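Local structure of dihydrofolate reductase (Moritella profunda, 3IA4) at residues 32-36 against 55-59; 108-112 against 157-161; 112-116 against 127-131. The protein reduces 7,8-dihydrofolate to 5,6,7,8-tetrahydrofolate with NADPH, a step probably needed for the synthesis of glycine, purines and DNA precursors. All blocks are in the same frame, centred on the assembly; numbering follows the deposited sequence.

Interaction 1 of 3, residues 32-36 against 55-59. With MTX (methotrexate), chain F.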
loop_
_atom_site.group_PDB
_atom_site.type_symbol
_atom_site.label_atom_id
_atom_site.label_comp_id
_atom_site.label_asym_id
_atom_site.label_seq_id
_atom_site.Cartn_x
_atom_site.Cartn_y
_atom_site.Cartn_z
ATOM N N PHE A 32 0.570 0.262 -9.328
ATOM C CA PHE A 32 1.172 0.726 -8.080
ATOM C C PHE A 32 2.279 1.766 -8.382
ATOM O O PHE A 32 2.420 2.833 -7.738
ATOM C CB PHE A 32 1.732 -0.494 -7.322
ATOM C CG PHE A 32 2.666 -0.158 -6.211
ATOM C CD1 PHE A 32 2.172 0.193 -4.938
ATOM C CD2 PHE A 32 4.043 -0.166 -6.406
ATOM C CE1 PHE A 32 3.022 0.502 -3.918
ATOM C CE2 PHE A 32 4.899 0.188 -5.394
ATOM C CZ PHE A 32 4.411 0.475 -4.123
ATOM N N LYS A 33 3.099 1.427 -9.340
ATOM C CA LYS A 33 4.176 2.359 -9.702
ATOM C C LYS A 33 3.653 3.721 -10.168
ATOM O O LYS A 33 4.140 4.773 -9.701
ATOM C CB LYS A 33 5.038 1.731 -10.792
ATOM C CG LYS A 33 6.281 2.593 -11.079
ATOM C CD LYS A 33 6.921 2.043 -12.368
ATOM C CE LYS A 33 8.149 2.852 -12.760
ATOM N NZ LYS A 33 9.419 2.159 -12.332
ATOM N N ARG A 34 2.670 3.743 -11.075
ATOM C CA ARG A 34 2.128 5.008 -11.516
ATOM C C ARG A 34 1.591 5.836 -10.337
ATOM O O ARG A 34 1.670 7.091 -10.320
ATOM C CB ARG A 34 0.969 4.826 -12.504
ATOM C CG ARG A 34 1.260 4.075 -13.779
ATOM C CD ARG A 34 0.036 4.216 -14.717
ATOM N NE ARG A 34 -1.089 3.313 -14.407
ATOM C CZ ARG A 34 -1.124 2.031 -14.793
ATOM N NH1 ARG A 34 -0.097 1.517 -15.455
ATOM N NH2 ARG A 34 -2.164 1.255 -14.507
ATOM N N ALA A 35 1.025 5.147 -9.345
ATOM C CA ALA A 35 0.349 5.861 -8.292
ATOM C C ALA A 35 1.286 6.388 -7.208
ATOM O O ALA A 35 0.934 7.308 -6.445
ATOM C CB ALA A 35 -0.784 4.956 -7.625
ATOM N N THR A 36 2.471 5.793 -7.141
ATOM C CA THR A 36 3.410 6.119 -6.069
ATOM C C THR A 36 4.667 6.888 -6.556
ATOM O O THR A 36 5.334 7.513 -5.730
ATOM C CB THR A 36 3.882 4.876 -5.308
ATOM O OG1 THR A 36 4.496 3.964 -6.215
ATOM C CG2 THR A 36 2.652 4.171 -4.631
ATOM N N LEU A 55 12.646 1.005 -3.753
ATOM C CA LEU A 55 12.042 1.342 -5.027
ATOM C C LEU A 55 12.565 2.700 -5.554
ATOM O O LEU A 55 12.563 3.740 -4.843
ATOM C CB LEU A 55 10.516 1.385 -4.899
ATOM C CG LEU A 55 9.942 -0.026 -4.621
ATOM C CD1 LEU A 55 8.426 0.077 -4.341
ATOM C CD2 LEU A 55 10.222 -0.910 -5.826
ATOM N N PRO A 56 12.976 2.740 -6.820
ATOM C CA PRO A 56 13.444 4.056 -7.328
ATOM C C PRO A 56 12.380 5.136 -7.455
ATOM O O PRO A 56 11.176 4.861 -7.594
ATOM C CB PRO A 56 14.059 3.714 -8.732
ATOM C CG PRO A 56 14.201 2.195 -8.727
ATOM C CD PRO A 56 13.167 1.629 -7.767
ATOM N N GLY A 57 12.778 6.409 -7.412
ATOM C CA GLY A 57 11.873 7.501 -7.752
ATOM C C GLY A 57 10.966 7.880 -6.588
ATOM O O GLY A 57 10.046 8.682 -6.750
ATOM N N ARG A 58 11.239 7.245 -5.450
ATOM C CA ARG A 58 10.465 7.418 -4.214
ATOM C C ARG A 58 11.352 7.459 -3.007
ATOM O O ARG A 58 12.275 6.685 -2.915
ATOM C CB ARG A 58 9.461 6.242 -4.095
ATOM C CG ARG A 58 8.249 6.386 -5.043
ATOM C CD ARG A 58 7.661 5.060 -5.493
ATOM N NE ARG A 58 8.582 4.438 -6.436
ATOM C CZ ARG A 58 8.299 3.357 -7.164
ATOM N NH1 ARG A 58 7.097 2.715 -7.065
ATOM N NH2 ARG A 58 9.242 2.878 -7.961
ATOM N N LEU A 59 11.038 8.337 -2.010
ATOM C CA LEU A 59 11.680 8.274 -0.696
ATOM C C LEU A 59 11.112 7.046 0.007
ATOM O O LEU A 59 9.913 7.021 0.250
ATOM C CB LEU A 59 11.345 9.537 0.127
ATOM C CG LEU A 59 11.829 9.534 1.580
ATOM C CD1 LEU A 59 13.316 9.183 1.696
ATOM C CD2 LEU A 59 11.459 10.883 2.332
HETATM N N1 MTX F . -0.303 -2.989 -5.251
HETATM C C2 MTX F . -1.051 -1.995 -4.727
HETATM N NA2 MTX F . -2.130 -1.599 -5.430
HETATM N N3 MTX F . -0.712 -1.412 -3.539
HETATM C C4 MTX F . 0.401 -1.809 -2.851
HETATM N NA4 MTX F . 0.661 -1.243 -1.698
HETATM C C4A MTX F . 1.181 -2.785 -3.388
HETATM N N5 MTX F . 2.330 -3.160 -2.730
HETATM C C6 MTX F . 3.104 -4.155 -3.270
HETATM C C7 MTX F . 2.800 -4.777 -4.480
HETATM N N8 MTX F . 1.645 -4.370 -5.162
HETATM C C8A MTX F . 0.850 -3.381 -4.591
HETATM C C9 MTX F . 4.347 -4.558 -2.485
HETATM N N10 MTX F . 5.264 -5.407 -3.247
HETATM C CM MTX F . 5.432 -6.799 -2.764
HETATM C C11 MTX F . 7.432 -3.957 -6.546
HETATM C C12 MTX F . 7.562 -5.283 -6.155
HETATM C C13 MTX F . 6.866 -5.764 -5.064
HETATM C C14 MTX F . 6.000 -4.916 -4.373
HETATM C C15 MTX F . 5.871 -3.598 -4.804
HETATM C C16 MTX F . 6.624 -3.078 -5.822
HETATM C C MTX F . 8.100 -3.404 -7.730
HETATM O O MTX F . 9.280 -3.947 -8.213
HETATM N N MTX F . 7.476 -2.392 -8.329
HETATM C CA MTX F . 8.034 -1.624 -9.405
HETATM C CT MTX F . 7.931 -0.153 -9.069
HETATM O O1 MTX F . 6.984 0.247 -8.328
HETATM O O2 MTX F . 8.766 0.648 -9.559
HETATM C CB MTX F . 7.279 -1.841 -10.723
HETATM C CG MTX F . 7.362 -3.295 -11.183
HETATM C CD MTX F . 8.764 -3.748 -11.603
HETATM O OE1 MTX F . 8.969 -4.919 -12.038
HETATM O OE2 MTX F . 9.747 -2.981 -11.528
#
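In the methotrexate pocket, Arg58 reaches from the loop after helix 45-51 toward Phe32, Lys33 and Thr36 on the last turn of helix 26-36, and the inhibitor's alpha-carboxylate sits between them. The guanidinium grips that carboxylate with both terminal nitrogens: NH1 of Arg58 lies 2.8 Å from O1 of methotrexate, and NH2 of Arg58 is 2.8 Å from O2, almost straight at 178°. Lys33 NZ adds a third donor, 3.2 Å from the same O2, so the two cations gather round one anion. The guanidinium is itself anchored from behind. NE and NH2 of Arg58 grip Pro56 O together, side-on and in the guanidinium plane, the NH2 bond being 2.8 Å, made possible by the bend in the arginine chain at chi3 (-72°) within the type II turn from Leu55 to Arg58. NH1 also donates to Thr36 OG1 at 3.0 Å, with the oxygen tilted 20° from the guanidinium plane. That hydroxyl donates its own hydrogen bond to Phe32 O, 2.8 Å from OG1, which fixes its rotation and leaves the oxygen to accept from the arginine. Farther in, the Phe32 ring lies between Thr36 OG1 on one face and the pteridine on the other, with Phe32 CD1 3.4 Å from C4 of methotrexate. Leu55 CD1 meets the ring at its edge, 3.7 Å from Phe32 CE2, and also touches the inhibitor's benzoyl ring. An arginine paired with the alpha-carboxylate of the glutamate tail, beside a phenylalanine packed on the pteridine, is the signature of the folate site in dihydrofolate reductases.

Interaction 2 of 3, residues 108-112 against 157-161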
loop_
_atom_site.group_PDB
_atom_site.type_symbol
_atom_site.label_atom_id
_atom_site.label_comp_id
_atom_site.label_asym_id
_atom_site.label_seq_id
_atom_site.Cartn_x
_atom_site.Cartn_y
_atom_site.Cartn_z
ATOM N N ALA A 108 -6.515 7.878 10.173
ATOM C CA ALA A 108 -5.888 9.134 9.781
ATOM C C ALA A 108 -5.869 9.369 8.271
ATOM O O ALA A 108 -5.383 10.433 7.802
ATOM C CB ALA A 108 -4.477 9.151 10.317
ATOM N N ALA A 109 -6.336 8.372 7.502
ATOM C CA ALA A 109 -6.150 8.422 6.063
ATOM C C ALA A 109 -7.156 9.356 5.434
ATOM O O ALA A 109 -8.366 9.357 5.750
ATOM C CB ALA A 109 -6.264 7.028 5.442
ATOM N N ASP A 110 -6.632 10.170 4.544
ATOM C CA ASP A 110 -7.489 11.035 3.766
ATOM C C ASP A 110 -8.014 10.311 2.500
ATOM O O ASP A 110 -9.108 10.656 2.017
ATOM C CB ASP A 110 -6.648 12.249 3.320
ATOM C CG ASP A 110 -6.217 13.129 4.494
ATOM O OD1 ASP A 110 -5.025 13.475 4.562
ATOM O OD2 ASP A 110 -7.066 13.517 5.350
ATOM N N ARG A 111 -7.186 9.429 1.902
ATOM C CA ARG A 111 -7.548 8.737 0.662
ATOM C C ARG A 111 -7.101 7.277 0.759
ATOM O O ARG A 111 -6.084 6.991 1.410
ATOM C CB ARG A 111 -6.821 9.359 -0.552
ATOM C CG ARG A 111 -7.166 10.797 -0.854
ATOM C CD ARG A 111 -6.267 11.220 -2.002
ATOM N NE ARG A 111 -6.704 12.527 -2.479
ATOM C CZ ARG A 111 -6.063 13.173 -3.446
ATOM N NH1 ARG A 111 -4.938 12.663 -3.927
ATOM N NH2 ARG A 111 -6.509 14.358 -3.870
ATOM N N LEU A 112 -7.831 6.389 0.095
ATOM C CA LEU A 112 -7.418 5.015 -0.133
ATOM C C LEU A 112 -7.338 4.809 -1.625
ATOM O O LEU A 112 -8.291 5.088 -2.350
ATOM C CB LEU A 112 -8.451 4.028 0.420
ATOM C CG LEU A 112 -8.679 4.164 1.948
ATOM C CD1 LEU A 112 -9.780 3.153 2.367
ATOM C CD2 LEU A 112 -7.405 4.042 2.807
ATOM N N LEU A 157 -10.272 5.123 -6.281
ATOM C CA LEU A 157 -9.677 6.050 -5.368
ATOM C C LEU A 157 -10.766 6.652 -4.492
ATOM O O LEU A 157 -11.702 7.306 -4.981
ATOM C CB LEU A 157 -8.823 7.058 -6.164
ATOM C CG LEU A 157 -8.155 8.212 -5.431
ATOM C CD1 LEU A 157 -7.618 7.895 -4.129
ATOM C CD2 LEU A 157 -7.060 8.845 -6.343
ATOM N N LEU A 158 -10.699 6.328 -3.196
ATOM C CA LEU A 158 -11.682 6.835 -2.239
ATOM C C LEU A 158 -11.143 7.977 -1.396
ATOM O O LEU A 158 -9.989 7.940 -0.902
ATOM C CB LEU A 158 -12.125 5.733 -1.283
ATOM C CG LEU A 158 -12.654 4.429 -1.859
ATOM C CD1 LEU A 158 -13.010 3.474 -0.750
ATOM C CD2 LEU A 158 -13.899 4.775 -2.674
ATOM N N GLU A 159 -12.016 8.949 -1.150
ATOM C CA GLU A 159 -11.704 10.075 -0.287
ATOM C C GLU A 159 -12.571 9.989 0.948
ATOM O O GLU A 159 -13.781 9.803 0.830
ATOM C CB GLU A 159 -12.050 11.345 -1.076
ATOM C CG GLU A 159 -11.508 12.601 -0.574
ATOM C CD GLU A 159 -11.957 13.739 -1.494
ATOM O OE1 GLU A 159 -13.183 13.956 -1.604
ATOM O OE2 GLU A 159 -11.079 14.377 -2.122
ATOM N N ARG A 160 -11.968 10.159 2.129
ATOM C CA ARG A 160 -12.725 10.114 3.379
ATOM C C ARG A 160 -13.737 11.249 3.414
ATOM O O ARG A 160 -13.414 12.398 3.065
ATOM C CB ARG A 160 -11.767 10.150 4.592
ATOM C CG ARG A 160 -12.462 10.040 5.902
ATOM C CD ARG A 160 -12.886 8.628 6.291
ATOM N NE ARG A 160 -13.687 8.757 7.522
ATOM C CZ ARG A 160 -13.217 8.690 8.760
ATOM N NH1 ARG A 160 -14.073 8.893 9.808
ATOM N NH2 ARG A 160 -11.927 8.454 9.000
ATOM N N VAL A 161 -14.970 10.918 3.815
ATOM C CA VAL A 161 -16.026 11.912 4.105
ATOM C C VAL A 161 -16.304 11.937 5.600
ATOM O O VAL A 161 -16.582 10.888 6.179
ATOM C CB VAL A 161 -17.348 11.522 3.339
ATOM C CG1 VAL A 161 -18.479 12.521 3.619
ATOM C CG2 VAL A 161 -17.086 11.427 1.857
HETATM O O HOH W 1 -9.911 7.830 7.431
HETATM O O HOH W 2 -10.724 13.400 2.762
#
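The guanidinium of Arg160 holds a water in its plane and at its edge, 2.6 Å from NH2 of Arg160, and this water donates to Ala109 O at 2.7 Å, tying the side chain to the turn that leads into strand 111-117. The same flat group makes a cation-pi contact with Tyr133. A bend at chi2 (79°) swings the chain to the water while its CB rests against the carbonyl of Ala109. The peptide groups do the main work between the strands. Arg160 N meets Asp110 O at 2.9 Å, coming in 37° above the carbonyl plane, and a second water links Asp110 O to Arg160 O. Leu112 and Leu158 then form an antiparallel hydrogen-bonded pair: Leu112 N is 2.8 Å from Leu158 O, and Leu158 N is 2.8 Å from Leu112 O, each donor lying in the carbonyl plane. Arg111 and Glu159 make the neighbouring non-hydrogen-bonded pair. On their face of the sheet Arg111 extends fully, its CB 3.9 Å from Leu157 CD1, and carries NH1 to a salt bridge with Glu92. Leu157 CD1 also leans on the backbone, 3.4 Å from Leu112 O. The other face bears Leu112 and Leu158, whose CB atoms stand 4.4 Å apart; Leu158 also touches Tyr130. Asp110 OD1 accepts from the backbone N of Val3, on the strand flanking 111-117 on its far side. Such pairing is characteristic of the carboxy-terminal part of the dihydrofolate reductase sheet, where strand 153-160 lies antiparallel to both 111-117 and 135-143.

Interaction 3 of 3, residues 112-116 against 127-131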
loop_
_atom_site.group_PDB
_atom_site.type_symbol
_atom_site.label_atom_id
_atom_site.label_comp_id
_atom_site.label_asym_id
_atom_site.label_seq_id
_atom_site.Cartn_x
_atom_site.Cartn_y
_atom_site.Cartn_z
ATOM N N LEU A 112 -7.831 6.389 0.095
ATOM C CA LEU A 112 -7.418 5.015 -0.133
ATOM C C LEU A 112 -7.338 4.809 -1.625
ATOM O O LEU A 112 -8.291 5.088 -2.350
ATOM C CB LEU A 112 -8.451 4.028 0.420
ATOM C CG LEU A 112 -8.679 4.164 1.948
ATOM C CD1 LEU A 112 -9.780 3.153 2.367
ATOM C CD2 LEU A 112 -7.405 4.042 2.807
ATOM N N TYR A 113 -6.212 4.300 -2.091
ATOM C CA TYR A 113 -6.073 3.924 -3.484
ATOM C C TYR A 113 -6.223 2.410 -3.488
ATOM O O TYR A 113 -5.291 1.679 -3.163
ATOM C CB TYR A 113 -4.654 4.254 -3.993
ATOM C CG TYR A 113 -4.336 5.740 -4.171
ATOM C CD1 TYR A 113 -3.840 6.179 -5.392
ATOM C CD2 TYR A 113 -4.441 6.659 -3.124
ATOM C CE1 TYR A 113 -3.472 7.476 -5.578
ATOM C CE2 TYR A 113 -4.083 8.027 -3.324
ATOM C CZ TYR A 113 -3.570 8.381 -4.563
ATOM O OH TYR A 113 -3.247 9.708 -4.799
ATOM N N LEU A 114 -7.409 1.914 -3.811
ATOM C CA LEU A 114 -7.650 0.483 -3.739
ATOM C C LEU A 114 -7.718 -0.158 -5.120
ATOM O O LEU A 114 -8.478 0.249 -5.985
ATOM C CB LEU A 114 -8.991 0.201 -3.031
ATOM C CG LEU A 114 -9.097 0.765 -1.585
ATOM C CD1 LEU A 114 -10.373 0.362 -0.894
ATOM C CD2 LEU A 114 -7.888 0.285 -0.741
ATOM N N THR A 115 -7.002 -1.237 -5.269
ATOM C CA THR A 115 -7.254 -2.112 -6.421
ATOM C C THR A 115 -8.050 -3.300 -5.890
ATOM O O THR A 115 -7.690 -3.853 -4.846
ATOM C CB THR A 115 -5.911 -2.605 -6.897
ATOM O OG1 THR A 115 -5.189 -1.476 -7.418
ATOM C CG2 THR A 115 -6.072 -3.668 -8.026
ATOM N N HIS A 116 -9.183 -3.618 -6.523
ATOM C CA HIS A 116 -9.911 -4.816 -6.152
ATOM C C HIS A 116 -9.689 -5.837 -7.221
ATOM O O HIS A 116 -9.985 -5.576 -8.400
ATOM C CB HIS A 116 -11.398 -4.473 -6.078
ATOM C CG HIS A 116 -11.695 -3.408 -5.083
ATOM N ND1 HIS A 116 -11.903 -3.690 -3.745
ATOM C CD2 HIS A 116 -11.853 -2.072 -5.224
ATOM C CE1 HIS A 116 -12.168 -2.560 -3.101
ATOM N NE2 HIS A 116 -12.128 -1.567 -3.973
ATOM N N PHE A 127 -6.567 -6.478 4.643
ATOM C CA PHE A 127 -6.738 -4.977 4.760
ATOM C C PHE A 127 -7.745 -4.670 5.878
ATOM O O PHE A 127 -8.669 -5.450 6.168
ATOM C CB PHE A 127 -7.317 -4.447 3.410
ATOM C CG PHE A 127 -7.134 -2.965 3.240
ATOM C CD1 PHE A 127 -8.217 -2.079 3.378
ATOM C CD2 PHE A 127 -5.847 -2.465 3.008
ATOM C CE1 PHE A 127 -8.006 -0.661 3.253
ATOM C CE2 PHE A 127 -5.630 -1.095 2.882
ATOM C CZ PHE A 127 -6.690 -0.172 3.043
ATOM N N PRO A 128 -7.636 -3.508 6.528
ATOM C CA PRO A 128 -8.615 -3.182 7.566
ATOM C C PRO A 128 -10.061 -2.999 7.020
ATOM O O PRO A 128 -10.267 -2.838 5.834
ATOM C CB PRO A 128 -8.119 -1.788 8.063
ATOM C CG PRO A 128 -6.884 -1.486 7.384
ATOM C CD PRO A 128 -6.487 -2.573 6.488
ATOM N N ASP A 129 -11.066 -3.063 7.894
ATOM C CA ASP A 129 -12.453 -2.868 7.473
ATOM C C ASP A 129 -12.746 -1.349 7.247
ATOM O O ASP A 129 -13.295 -0.631 8.104
ATOM C CB ASP A 129 -13.368 -3.419 8.592
ATOM C CG ASP A 129 -14.813 -3.301 8.259
ATOM O OD1 ASP A 129 -15.091 -3.155 7.060
ATOM O OD2 ASP A 129 -15.674 -3.271 9.191
ATOM N N TYR A 130 -12.257 -0.830 6.129
ATOM C CA TYR A 130 -12.420 0.583 5.847
ATOM C C TYR A 130 -13.890 0.973 5.706
ATOM O O TYR A 130 -14.264 2.150 5.878
ATOM C CB TYR A 130 -11.620 0.948 4.569
ATOM C CG TYR A 130 -12.132 0.296 3.310
ATOM C CD1 TYR A 130 -11.751 -1.036 2.969
ATOM C CD2 TYR A 130 -13.019 0.965 2.458
ATOM C CE1 TYR A 130 -12.228 -1.658 1.821
ATOM C CE2 TYR A 130 -13.505 0.334 1.291
ATOM C CZ TYR A 130 -13.097 -0.956 0.987
ATOM O OH TYR A 130 -13.594 -1.539 -0.132
ATOM N N GLU A 131 -14.735 -0.024 5.472
ATOM C CA GLU A 131 -16.144 0.279 5.234
ATOM C C GLU A 131 -16.830 0.682 6.543
ATOM O O GLU A 131 -17.961 1.133 6.523
ATOM C CB GLU A 131 -16.847 -0.921 4.565
ATOM C CG GLU A 131 -16.041 -1.517 3.379
ATOM C CD GLU A 131 -15.121 -2.802 3.723
ATOM O OE1 GLU A 131 -14.205 -2.806 4.653
ATOM O OE2 GLU A 131 -15.288 -3.842 2.966
#
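Leu114 and Tyr130 come from opposite directions, Leu114 CD1 settling over one face of the tyrosine ring, 3.8 Å from its centroid and 22° off the normal, in a CH-pi contact. Glu131 CG rests on the opposite face, so the ring is clamped between the strand and its own sequence neighbour. Leu112 CD1 approaches the root of the same side chain, 3.6 Å from Tyr130 CB, and at its far end Tyr130 OH comes 3.4 Å from His116 CE1, near the imidazole plane. The other branches of the two leucines turn to Phe127: Leu114 CD2 lies 4.0 Å from Phe127 CZ, and Leu112 CD2 stands at the ring edge, 4.3 Å from the same CZ. Tyr130 CG sits between backbone N and carbonyl carbon (chi1 65°), which directs its ring along the row of strand residues. In the next shell, Tyr130 O accepts from Trp135 NE1 and Phe127 O from Arg13 NE, pinning the loop backbone at both ends. Beyond these, Phe127 packs on Ala7 of strand 2-9 and on Tyr102 of helix 99-105, and the loop, which leads into strand 135-143, thus lies against the sheet next to helix 99-105.

Along the chain, interaction 1 closes before the other two open. Interactions 2 and 3 both begin around the start of strand 111-117 and share Leu112, with centres about 10 Å apart. Both use that strand: interaction 2 joins it to strand 153-160 within the sheet, while interaction 3 lays the 127-131 loop over the sheet. They touch where Leu158 CD1 packs on Tyr130 and Leu114. Interaction 1 lies about 19 Å from each of them between centres, and across the chain's centre from interaction 3, yet Ala35 of helix 26-36 packs against Tyr113, bringing the two into contact. The inhibitor site thus borders the central sheet, whose antiparallel part interaction 2 pairs and interaction 3 covers with a loop.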